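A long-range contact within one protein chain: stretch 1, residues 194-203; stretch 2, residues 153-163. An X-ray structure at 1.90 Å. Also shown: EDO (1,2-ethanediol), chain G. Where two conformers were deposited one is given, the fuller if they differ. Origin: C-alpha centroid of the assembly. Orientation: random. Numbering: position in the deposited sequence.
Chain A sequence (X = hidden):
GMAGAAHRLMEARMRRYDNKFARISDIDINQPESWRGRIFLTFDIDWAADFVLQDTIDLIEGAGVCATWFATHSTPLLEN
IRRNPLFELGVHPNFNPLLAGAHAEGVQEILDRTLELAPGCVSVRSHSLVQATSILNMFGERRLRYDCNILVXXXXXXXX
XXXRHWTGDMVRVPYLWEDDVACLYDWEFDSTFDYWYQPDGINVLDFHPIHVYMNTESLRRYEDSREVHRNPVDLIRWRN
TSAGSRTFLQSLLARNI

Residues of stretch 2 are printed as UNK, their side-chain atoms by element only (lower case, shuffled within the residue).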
# COMPACT_ATOMS: atom_id res chain seq x y z
N ASP A 194 -7.82 11.99 21.65
CA ASP A 194 -7.36 11.65 20.33
C ASP A 194 -6.75 10.26 20.37
O ASP A 194 -5.52 10.09 20.42
CB ASP A 194 -6.35 12.70 19.88
CG ASP A 194 -6.98 14.08 19.66
OD1 ASP A 194 -8.20 14.16 19.35
OD2 ASP A 194 -6.25 15.09 19.76
N TYR A 195 -7.62 9.26 20.31
CA TYR A 195 -7.22 7.85 20.44
C TYR A 195 -6.18 7.37 19.41
O TYR A 195 -5.39 6.47 19.67
CB TYR A 195 -8.45 6.94 20.40
CG TYR A 195 -9.37 7.09 19.20
CD1 TYR A 195 -9.05 6.52 17.98
CD2 TYR A 195 -10.61 7.70 19.32
CE1 TYR A 195 -9.89 6.63 16.88
CE2 TYR A 195 -11.47 7.81 18.23
CZ TYR A 195 -11.09 7.25 17.00
OH TYR A 195 -11.93 7.34 15.90
N TRP A 196 -6.20 8.01 18.26
CA TRP A 196 -5.35 7.66 17.13
C TRP A 196 -3.96 8.28 17.17
O TRP A 196 -3.07 7.88 16.40
CB TRP A 196 -6.07 8.11 15.83
CG TRP A 196 -6.62 9.48 15.97
CD1 TRP A 196 -7.88 9.81 16.35
CD2 TRP A 196 -5.91 10.71 15.82
NE1 TRP A 196 -8.00 11.18 16.46
CE2 TRP A 196 -6.81 11.76 16.11
CE3 TRP A 196 -4.60 11.03 15.47
CZ2 TRP A 196 -6.43 13.10 16.10
CZ3 TRP A 196 -4.23 12.36 15.45
CH2 TRP A 196 -5.14 13.38 15.75
N TYR A 197 -3.77 9.26 18.07
CA TYR A 197 -2.59 10.11 18.08
C TYR A 197 -1.31 9.40 18.48
O TYR A 197 -1.25 8.73 19.50
CB TYR A 197 -2.81 11.33 19.01
CG TYR A 197 -1.65 12.30 19.00
CD1 TYR A 197 -1.34 13.04 17.85
CD2 TYR A 197 -0.84 12.46 20.12
CE1 TYR A 197 -0.24 13.94 17.83
CE2 TYR A 197 0.25 13.35 20.11
CZ TYR A 197 0.54 14.08 18.97
OH TYR A 197 1.62 14.94 18.99
N GLN A 198 -0.27 9.61 17.67
CA GLN A 198 1.05 9.12 17.92
C GLN A 198 2.00 10.31 18.20
O GLN A 198 2.38 11.05 17.27
CB GLN A 198 1.56 8.33 16.71
CG GLN A 198 0.56 7.28 16.19
CD GLN A 198 1.16 6.35 15.17
OE1 GLN A 198 2.28 6.56 14.68
NE2 GLN A 198 0.41 5.27 14.87
N PRO A 199 2.38 10.51 19.46
CA PRO A 199 3.32 11.61 19.72
C PRO A 199 4.66 11.32 19.09
O PRO A 199 5.47 12.24 18.88
CB PRO A 199 3.46 11.61 21.23
CG PRO A 199 2.92 10.35 21.70
CD PRO A 199 2.04 9.78 20.69
N ASP A 200 4.88 10.04 18.80
CA ASP A 200 6.15 9.52 18.29
C ASP A 200 6.10 9.10 16.81
O ASP A 200 7.06 8.51 16.32
CB ASP A 200 6.61 8.30 19.11
CG ASP A 200 5.50 7.25 19.34
OD1 ASP A 200 4.32 7.46 18.99
OD2 ASP A 200 5.84 6.22 19.94
N GLY A 201 5.03 9.43 16.12
CA GLY A 201 4.90 9.07 14.72
C GLY A 201 4.26 10.19 13.94
O GLY A 201 4.02 11.28 14.49
N ILE A 202 4.03 9.94 12.65
CA ILE A 202 3.33 10.87 11.80
C ILE A 202 1.83 10.61 11.85
O ILE A 202 1.41 9.46 11.82
CB ILE A 202 3.89 10.81 10.34
CG1 ILE A 202 3.40 12.03 9.56
CG2 ILE A 202 3.53 9.48 9.64
CD1 ILE A 202 3.94 12.08 8.16
N ASN A 203 1.01 11.67 11.93
CA ASN A 203 -0.44 11.54 12.05
C ASN A 203 -1.20 12.18 10.89
O ASN A 203 -1.46 13.40 10.90
CB ASN A 203 -0.89 12.22 13.35
CG ASN A 203 -0.22 11.62 14.57
OD1 ASN A 203 -0.75 10.66 15.16
ND2 ASN A 203 0.88 12.24 15.03
N UNK A 153 -3.94 1.48 9.61
CA UNK A 153 -4.85 1.94 10.66
C UNK A 153 -4.18 2.29 11.98
O UNK A 153 -3.26 1.61 12.43
c UNK A 153 -4.33 0.17 9.06
c UNK A 153 -5.80 0.75 10.86
c UNK A 153 -5.72 -0.02 9.58
N UNK A 154 -4.65 3.36 12.59
CA UNK A 154 -4.15 3.82 13.88
C UNK A 154 -4.15 2.75 14.96
O UNK A 154 -3.39 2.85 15.94
c UNK A 154 -8.92 3.43 16.91
c UNK A 154 -6.80 4.18 15.99
c UNK A 154 -4.99 5.02 14.38
c UNK A 154 -8.17 3.92 15.88
c UNK A 154 -6.92 3.45 18.24
c UNK A 154 -6.17 3.92 17.22
c UNK A 154 -7.44 4.70 13.92
n UNK A 154 -8.55 4.26 14.61
c UNK A 154 -6.35 4.67 14.74
c UNK A 154 -8.29 3.20 18.09
N UNK A 155 -5.01 1.74 14.82
CA UNK A 155 -5.16 0.70 15.83
C UNK A 155 -4.45 -0.60 15.46
O UNK A 155 -4.63 -1.62 16.12
c UNK A 155 -6.62 0.45 16.19
o UNK A 155 -8.60 -0.50 15.25
o UNK A 155 -6.98 0.02 13.88
c UNK A 155 -7.45 -0.06 15.02
N UNK A 156 -3.62 -0.57 14.43
CA UNK A 156 -2.83 -1.75 14.03
C UNK A 156 -1.64 -2.05 14.95
O UNK A 156 -0.99 -3.09 14.83
c UNK A 156 -2.35 -1.56 12.53
N UNK A 157 -1.30 -1.12 15.85
CA UNK A 157 -0.20 -1.28 16.79
C UNK A 157 1.14 -0.88 16.20
O UNK A 157 2.19 -1.32 16.67
N UNK A 158 1.09 -0.08 15.14
CA UNK A 158 2.26 0.33 14.38
C UNK A 158 2.45 1.83 14.49
O UNK A 158 1.56 2.62 14.10
c UNK A 158 3.35 0.43 12.09
c UNK A 158 1.51 -2.08 11.36
c UNK A 158 1.96 -1.59 12.75
c UNK A 158 2.11 -0.06 12.89
N UNK A 159 3.63 2.22 14.96
CA UNK A 159 4.01 3.64 14.99
C UNK A 159 4.55 3.97 13.63
O UNK A 159 5.52 3.36 13.14
c UNK A 159 4.52 3.55 17.42
c UNK A 159 5.05 3.95 16.05
c UNK A 159 5.45 5.44 16.05
N UNK A 160 3.94 4.99 13.03
CA UNK A 160 4.21 5.32 11.63
C UNK A 160 5.18 6.43 11.43
O UNK A 160 5.24 7.37 12.25
c UNK A 160 0.60 5.20 10.30
c UNK A 160 2.42 3.47 9.93
c UNK A 160 2.93 5.71 10.98
c UNK A 160 1.88 4.61 10.84
N UNK A 161 5.92 6.33 10.32
CA UNK A 161 6.93 7.30 9.90
C UNK A 161 6.92 7.31 8.35
O UNK A 161 6.75 6.25 7.73
o UNK A 161 8.50 8.58 12.51
c UNK A 161 8.44 6.30 11.85
c UNK A 161 8.34 6.83 10.38
c UNK A 161 8.37 7.42 12.87
n UNK A 161 8.19 7.08 14.17
N UNK A 162 7.13 8.48 7.72
CA UNK A 162 7.23 8.47 6.26
C UNK A 162 8.58 7.82 5.92
O UNK A 162 9.46 7.72 6.78
c UNK A 162 7.43 9.80 8.27
c UNK A 162 7.24 9.97 5.90
c UNK A 162 7.94 10.58 7.09
N UNK A 163 8.75 7.36 4.68
CA UNK A 163 9.98 6.74 4.25
C UNK A 163 10.30 7.06 2.80
O UNK A 163 9.44 7.49 2.04
c UNK A 163 9.93 5.22 4.49
c UNK A 163 7.66 4.01 3.99
c UNK A 163 5.94 2.69 2.88
c UNK A 163 7.20 3.24 2.91
c UNK A 163 5.12 2.91 3.96
c UNK A 163 6.82 4.23 5.08
c UNK A 163 9.28 3.91 2.44
c UNK A 163 9.01 4.43 3.67
c UNK A 163 5.57 3.68 5.06
n UNK A 163 8.21 3.21 1.98
C1 EDO G . -8.03 -2.39 12.05
O1 EDO G . -6.70 -2.61 12.49
C2 EDO G . -8.95 -2.89 13.15
O2 EDO G . -9.65 -1.78 13.73
O HOH W 1 -1.99 5.12 16.52

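Position 153 carries three carbons that close a ring onto its own backbone N, and none comes near stretch 1; it is Pro153, which opens a type I turn running to position 156. At 154 one carbon leads into fused five- and six-membered rings holding eight carbons and one nitrogen, the signature of tryptophan. The side chain of Trp154 points toward stretch 1, its CB 3.6 Å from Trp196 CB, and Tyr195 CD1 lies over one face of its indole, 3.3 Å from CZ2. The two rings meet obliquely, their planes at 50°.

Position 155 has two carbons, the second bearing two oxygens. With no amide nitrogen this is Asp155; it faces solvent and accepts a hydrogen bond from ethanediol O1 to OD1 (3.0 Å). A single carbon at 156 identifies Ala156, whose N closes the turn on Pro153 O at 3.0 Å. Position 157 has no side-chain atoms and a positive phi of 85°, as befits Gly157.

Four carbons at 158, forked at the first with one arm two carbons long, give Ile158. Its side chain points away from stretch 1, leaving the backbone to make the contact: Gln198 NE2 donates to Ile158 O at 3.0 Å. At 159 one carbon carries two others, hence Val159, whose CG1 packs 3.5 Å from Asp200 O. The four carbons at 160 fork at the second, which makes it Leu160; its CB lies 4.0 Å from Ile202 CG2.

Position 161 has a chain of three carbons ending in one oxygen and one nitrogen. This is Gln161: although its CB points away, the chain bends back so that NE2 donates to Asp200 O at 2.8 Å. Three carbons again close onto the backbone N at 162, giving Pro162, with CD 4.1 Å from Ile202 CG2. The fused rings at 163, with eight carbons and one nitrogen after the first carbon, belong to Trp163, which does not reach stretch 1.

The contact joins two irregular segments through polar anchors flanked by apolar packing. Gln198 uses both ends of its amide, since Leu160 N also donates to its OE1 at 2.8 Å, while Ile202 N donates to Leu160 O at 2.9 Å. A water links Trp154 O (2.7 Å) and Trp196 O (3.0 Å) with Gln198 NE2 (2.9 Å). Gly201 allows the close approach: its CA is 3.0 Å from Leu160 O, and a CB there would clash with that oxygen.

Stretch 2 153-163: PWDAGIVLQPW
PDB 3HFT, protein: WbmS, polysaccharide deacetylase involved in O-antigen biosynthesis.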